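Long-range contacts in V-type ATPase 116 kDa subunit (PDB 3RRK), which probably serves, as the cytoplasmic N-terminal domain of subunit I (a homolog of subunit a), in ATPase binding within a rotary, proton-transporting V-ATPase: residues Lys63-Val68 with Glu95-Val100; Lys88-Ser93 with Trp264-Asp269. One frame throughout, in Å; residues are numbered along the deposited sequence.

How the contacts relate
From the N terminus the chain passes through strands of the antiparallel four-stranded sheet before entering helix 56-79, which supplies Lys63-Val68. A loop holding Lys88-Ser93 follows and runs straight into helix 94-138, where Glu95-Val100 packs back on helix 56-79: contact 1 closes this short excursion, with 26 residues between its segments. Contact 2 closes a far longer one of 170 residues, which includes the three-stranded sheet, when helix 224-281 returns past the connecting loop. The segments alternate along the chain, so the two closures cross. Their centres lie about 10 Å apart, and Phe90 and Ala267 of contact 2 touch Ala97, Trp65 and Val68 of contact 1, tying three helices and one loop together.

Contact 1. Residues Lys63-Val68 with Glu95-Val100; sequences KRWEAV and EEAEAV
Arg64 meets Glu98 side-on, NE giving a nearly straight bond to OE2 of Glu98 at 2.7 Å. Its NH2 reaches OE1 of the same carboxylate at 2.8 Å. Both oxygens are approached on their syn side, somewhat out of the carboxylate plane; the guanidinium and carboxylate planes are only 17° apart, so the two groups lie nearly coplanar and two N-H groups can point at the two oxygens. A bend at chi3 (47°) turns the Arg64 head group so that NE and NH2 together face Glu98. NH2 also binds OE2 of Glu95 at 2.9 Å, but here the donor comes from above the carboxylate plane. Two acidic groups one helical turn apart thus share one arginine, whose positive charge would probably offset their mutual repulsion. OE2 of Glu98 accepts a further bond from a water that also donates, at 3.3 Å, to the backbone O of Arg64. The network lies between helices 56-79 and 94-138, whose local axes cross at 36° and approach to 10.5 Å, in the long helical part of this domain. Beyond the charges, CG2 of Val68 rests 4.1 Å from CG of Glu98. Deeper in, CZ3 of Trp65 lies 4.5 Å from CB of Ala97, which also touches Leu263 of helix 224-281.

Contact 2. Residues Lys88-Ser93 with Trp264-Asp269; sequences KPFTGS and WTRAKD
Thr265 puts its methyl against the ring of Pro89, CG2 lying 3.8 Å from Pro89 CB; this is helix-to-loop packing, in which helix 224-281 bears on the linker that joins helices 56-79 and 94-138. With CG2 anti to the backbone N, the methyl faces the proline, while OG1 bonds the carbonyl O of Ile261 one turn back and also the backbone N of Ser86 in the linker. Arg266 comes next and carries the largest share of the contact. Its CB sits 4.0 Å from CB of Phe90, and a bend at chi2 (75°) leads the chain along the loop, CB, CG and CD all lying near the Phe90 carbonyl oxygen. The guanidinium then takes two backbone carbonyls at its edge. NH1 bonds O of Phe90 at 3.0 Å, from above that carbonyl plane, with a C=O...N angle of 117°. NE pairs with Glu270 one turn on, and so helps fix the rotation of the head group. The Phe90 ring plane is tilted 21° from the guanidinium, its CD2 being 3.8 Å from Arg266 NH1. That same NH1 also donates to O of Gly92 at 2.7 Å, in the carbonyl plane, while NH2 adds a weak bond to this oxygen at 3.3 Å.

Contact 1. Residues Lys63-Val68 with Glu95-Val100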
loop_
_atom_site.group_PDB
_atom_site.type_symbol
_atom_site.label_atom_id
_atom_site.label_comp_id
_atom_site.label_asym_id
_atom_site.label_seq_id
_atom_site.Cartn_x
_atom_site.Cartn_y
_atom_site.Cartn_z
ATOM N N LYS A 63 -5.352 14.046 16.480
ATOM C CA LYS A 63 -5.171 13.939 15.038
ATOM C C LYS A 63 -3.691 13.815 14.692
ATOM O O LYS A 63 -3.327 13.016 13.833
ATOM C CB LYS A 63 -5.804 15.116 14.287
ATOM C CG LYS A 63 -7.324 15.179 14.321
ATOM C CD LYS A 63 -7.987 14.202 13.350
ATOM C CE LYS A 63 -8.264 14.855 11.994
ATOM N NZ LYS A 63 -8.949 13.925 11.034
ATOM N N ARG A 64 -2.836 14.591 15.354
ATOM C CA ARG A 64 -1.389 14.523 15.084
ATOM C C ARG A 64 -0.752 13.194 15.501
ATOM O O ARG A 64 0.169 12.704 14.823
ATOM C CB ARG A 64 -0.630 15.732 15.677
ATOM C CG ARG A 64 -1.110 17.070 15.083
ATOM C CD ARG A 64 -0.726 18.283 15.929
ATOM N NE ARG A 64 0.674 18.229 16.340
ATOM C CZ ARG A 64 1.218 19.088 17.189
ATOM N NH1 ARG A 64 0.475 20.054 17.710
ATOM N NH2 ARG A 64 2.497 18.983 17.510
ATOM N N TRP A 65 -1.244 12.603 16.594
ATOM C CA TRP A 65 -0.735 11.297 17.023
ATOM C C TRP A 65 -1.154 10.187 16.066
ATOM O O TRP A 65 -0.403 9.244 15.827
ATOM C CB TRP A 65 -1.177 10.969 18.449
ATOM C CG TRP A 65 -0.341 11.574 19.510
ATOM C CD1 TRP A 65 -0.724 12.531 20.405
ATOM C CD2 TRP A 65 1.033 11.283 19.795
ATOM N NE1 TRP A 65 0.325 12.847 21.240
ATOM C CE2 TRP A 65 1.415 12.091 20.891
ATOM C CE3 TRP A 65 1.978 10.412 19.234
ATOM C CZ2 TRP A 65 2.701 12.064 21.434
ATOM C CZ3 TRP A 65 3.254 10.373 19.781
ATOM C CH2 TRP A 65 3.602 11.198 20.874
ATOM N N GLU A 66 -2.363 10.311 15.523
ATOM C CA GLU A 66 -2.839 9.378 14.510
ATOM C C GLU A 66 -1.985 9.458 13.246
ATOM O O GLU A 66 -1.700 8.445 12.613
ATOM C CB GLU A 66 -4.297 9.649 14.184
ATOM C CG GLU A 66 -5.255 9.328 15.322
ATOM C CD GLU A 66 -6.700 9.653 14.978
ATOM O OE1 GLU A 66 -6.920 10.698 14.309
ATOM O OE2 GLU A 66 -7.600 8.860 15.374
ATOM N N ALA A 67 -1.570 10.672 12.900
ATOM C CA ALA A 67 -0.706 10.913 11.745
ATOM C C ALA A 67 0.671 10.300 11.998
ATOM O O ALA A 67 1.261 9.688 11.103
ATOM C CB ALA A 67 -0.598 12.426 11.451
ATOM N N VAL A 68 1.182 10.457 13.218
ATOM C CA VAL A 68 2.380 9.724 13.608
ATOM C C VAL A 68 2.197 8.207 13.443
ATOM O O VAL A 68 3.036 7.540 12.854
ATOM C CB VAL A 68 2.811 10.008 15.046
ATOM C CG1 VAL A 68 4.047 9.200 15.368
ATOM C CG2 VAL A 68 3.069 11.484 15.260
ATOM N N GLU A 95 5.981 16.973 19.425
ATOM C CA GLU A 95 6.797 17.790 18.548
ATOM C C GLU A 95 8.129 17.123 18.165
ATOM O O GLU A 95 8.485 17.032 16.995
ATOM C CB GLU A 95 7.020 19.154 19.191
ATOM C CG GLU A 95 5.753 20.061 19.206
ATOM C CD GLU A 95 4.658 19.659 20.240
ATOM O OE1 GLU A 95 4.969 18.999 21.266
ATOM O OE2 GLU A 95 3.476 20.033 20.022
ATOM N N GLU A 96 8.851 16.624 19.150
ATOM C CA GLU A 96 10.052 15.841 18.883
ATOM C C GLU A 96 9.751 14.620 18.000
ATOM O O GLU A 96 10.451 14.372 17.023
ATOM C CB GLU A 96 10.682 15.424 20.202
ATOM C CG GLU A 96 12.156 15.229 20.195
ATOM C CD GLU A 96 12.701 14.912 21.592
ATOM O OE1 GLU A 96 11.926 14.905 22.589
ATOM O OE2 GLU A 96 13.920 14.661 21.683
ATOM N N ALA A 97 8.706 13.864 18.329
ATOM C CA ALA A 97 8.323 12.685 17.531
ATOM C C ALA A 97 8.046 13.056 16.083
ATOM O O ALA A 97 8.518 12.413 15.138
ATOM C CB ALA A 97 7.090 11.981 18.124
ATOM N N GLU A 98 7.247 14.092 15.918
ATOM C CA GLU A 98 6.898 14.539 14.605
ATOM C C GLU A 98 8.154 15.022 13.833
ATOM O O GLU A 98 8.276 14.809 12.618
ATOM C CB GLU A 98 5.899 15.674 14.727
ATOM C CG GLU A 98 4.479 15.305 15.089
ATOM C CD GLU A 98 3.683 16.580 15.403
ATOM O OE1 GLU A 98 4.298 17.562 15.893
ATOM O OE2 GLU A 98 2.466 16.619 15.143
ATOM N N ALA A 99 9.077 15.677 14.540
ATOM C CA ALA A 99 10.261 16.273 13.902
ATOM C C ALA A 99 11.230 15.194 13.455
ATOM O O ALA A 99 11.941 15.360 12.464
ATOM C CB ALA A 99 10.957 17.265 14.842
ATOM N N VAL A 100 11.249 14.093 14.200
ATOM C CA VAL A 100 12.101 12.946 13.904
ATOM C C VAL A 100 11.569 12.120 12.731
ATOM O O VAL A 100 12.335 11.494 12.009
ATOM C CB VAL A 100 12.264 12.041 15.171
ATOM C CG1 VAL A 100 12.926 10.692 14.843
ATOM C CG2 VAL A 100 13.056 12.784 16.222
HETATM O O HOH W 1 1.958 14.852 13.122
#

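Contact 2. Residues Lys88-Ser93 with Trp264-Asp269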
loop_
_atom_site.group_PDB
_atom_site.type_symbol
_atom_site.label_atom_id
_atom_site.label_comp_id
_atom_site.label_asym_id
_atom_site.label_seq_id
_atom_site.Cartn_x
_atom_site.Cartn_y
_atom_site.Cartn_z
ATOM N N LYS A 88 11.142 -0.023 24.949
ATOM C CA LYS A 88 11.395 1.366 25.319
ATOM C C LYS A 88 10.883 2.299 24.227
ATOM O O LYS A 88 11.637 2.724 23.335
ATOM C CB LYS A 88 12.878 1.612 25.612
ATOM C CG LYS A 88 13.178 3.001 26.187
ATOM C CD LYS A 88 14.606 3.114 26.742
ATOM C CE LYS A 88 14.764 2.392 28.086
ATOM N NZ LYS A 88 16.065 2.708 28.756
ATOM N N PRO A 89 9.584 2.617 24.301
ATOM C CA PRO A 89 8.878 3.482 23.361
ATOM C C PRO A 89 9.426 4.913 23.418
ATOM O O PRO A 89 9.926 5.330 24.469
ATOM C CB PRO A 89 7.427 3.454 23.882
ATOM C CG PRO A 89 7.355 2.329 24.837
ATOM C CD PRO A 89 8.718 2.214 25.419
ATOM N N PHE A 90 9.341 5.640 22.302
ATOM C CA PHE A 90 9.720 7.050 22.260
ATOM C C PHE A 90 9.185 7.797 23.504
ATOM O O PHE A 90 7.991 7.687 23.822
ATOM C CB PHE A 90 9.179 7.684 20.964
ATOM C CG PHE A 90 9.598 9.103 20.766
ATOM C CD1 PHE A 90 10.811 9.402 20.169
ATOM C CD2 PHE A 90 8.787 10.137 21.177
ATOM C CE1 PHE A 90 11.208 10.706 19.999
ATOM C CE2 PHE A 90 9.180 11.455 21.001
ATOM C CZ PHE A 90 10.392 11.738 20.409
ATOM N N THR A 91 10.049 8.555 24.195
ATOM C CA THR A 91 9.626 9.259 25.418
ATOM C C THR A 91 9.520 10.779 25.267
ATOM O O THR A 91 9.105 11.477 26.208
ATOM C CB THR A 91 10.543 8.966 26.652
ATOM O OG1 THR A 91 11.874 9.443 26.392
ATOM C CG2 THR A 91 10.567 7.468 26.991
ATOM N N GLY A 92 9.898 11.297 24.103
ATOM C CA GLY A 92 9.868 12.737 23.904
ATOM C C GLY A 92 8.486 13.338 23.684
ATOM O O GLY A 92 7.467 12.649 23.731
ATOM N N SER A 93 8.462 14.644 23.448
ATOM C CA SER A 93 7.249 15.356 23.078
ATOM C C SER A 93 6.723 14.853 21.736
ATOM O O SER A 93 7.427 14.180 20.987
ATOM C CB SER A 93 7.508 16.871 22.986
ATOM O OG SER A 93 8.441 17.213 21.955
ATOM N N TRP A 264 6.032 4.429 16.664
ATOM C CA TRP A 264 4.778 3.774 16.420
ATOM C C TRP A 264 4.170 3.386 17.754
ATOM O O TRP A 264 2.983 3.627 18.030
ATOM C CB TRP A 264 5.017 2.534 15.570
ATOM C CG TRP A 264 3.766 1.770 15.283
ATOM C CD1 TRP A 264 2.847 2.038 14.311
ATOM C CD2 TRP A 264 3.292 0.608 15.980
ATOM N NE1 TRP A 264 1.831 1.116 14.356
ATOM C CE2 TRP A 264 2.073 0.232 15.372
ATOM C CE3 TRP A 264 3.783 -0.151 17.052
ATOM C CZ2 TRP A 264 1.334 -0.877 15.806
ATOM C CZ3 TRP A 264 3.044 -1.253 17.479
ATOM C CH2 TRP A 264 1.836 -1.603 16.856
ATOM N N THR A 265 5.013 2.800 18.594
ATOM C CA THR A 265 4.575 2.285 19.864
ATOM C C THR A 265 4.025 3.406 20.740
ATOM O O THR A 265 2.870 3.370 21.178
ATOM C CB THR A 265 5.713 1.531 20.533
ATOM O OG1 THR A 265 6.083 0.442 19.687
ATOM C CG2 THR A 265 5.290 0.984 21.880
ATOM N N ARG A 266 4.828 4.425 20.979
ATOM C CA ARG A 266 4.338 5.543 21.772
ATOM C C ARG A 266 3.016 6.104 21.217
ATOM O O ARG A 266 2.102 6.427 21.983
ATOM C CB ARG A 266 5.412 6.619 21.860
ATOM C CG ARG A 266 4.930 7.973 22.317
ATOM C CD ARG A 266 4.650 8.012 23.794
ATOM N NE ARG A 266 4.239 9.346 24.229
ATOM C CZ ARG A 266 5.067 10.382 24.367
ATOM N NH1 ARG A 266 6.373 10.255 24.090
ATOM N NH2 ARG A 266 4.586 11.555 24.773
ATOM N N ALA A 267 2.912 6.198 19.889
ATOM C CA ALA A 267 1.744 6.810 19.261
ATOM C C ALA A 267 0.500 5.930 19.331
ATOM O O ALA A 267 -0.588 6.423 19.587
ATOM C CB ALA A 267 2.042 7.245 17.818
ATOM N N LYS A 268 0.650 4.634 19.100
ATOM C CA LYS A 268 -0.467 3.711 19.319
ATOM C C LYS A 268 -1.104 3.919 20.687
ATOM O O LYS A 268 -2.330 4.007 20.785
ATOM C CB LYS A 268 -0.021 2.261 19.163
ATOM C CG LYS A 268 -0.077 1.772 17.717
ATOM C CD LYS A 268 -1.515 1.746 17.243
ATOM C CE LYS A 268 -1.807 0.556 16.344
ATOM N NZ LYS A 268 -3.040 0.777 15.528
ATOM N N ASP A 269 -0.283 4.026 21.731
ATOM C CA ASP A 269 -0.803 4.231 23.085
ATOM C C ASP A 269 -1.405 5.597 23.261
ATOM O O ASP A 269 -2.364 5.765 24.025
ATOM C CB ASP A 269 0.283 4.068 24.156
ATOM C CG ASP A 269 0.974 2.730 24.086
ATOM O OD1 ASP A 269 0.364 1.764 23.564
ATOM O OD2 ASP A 269 2.135 2.653 24.548
#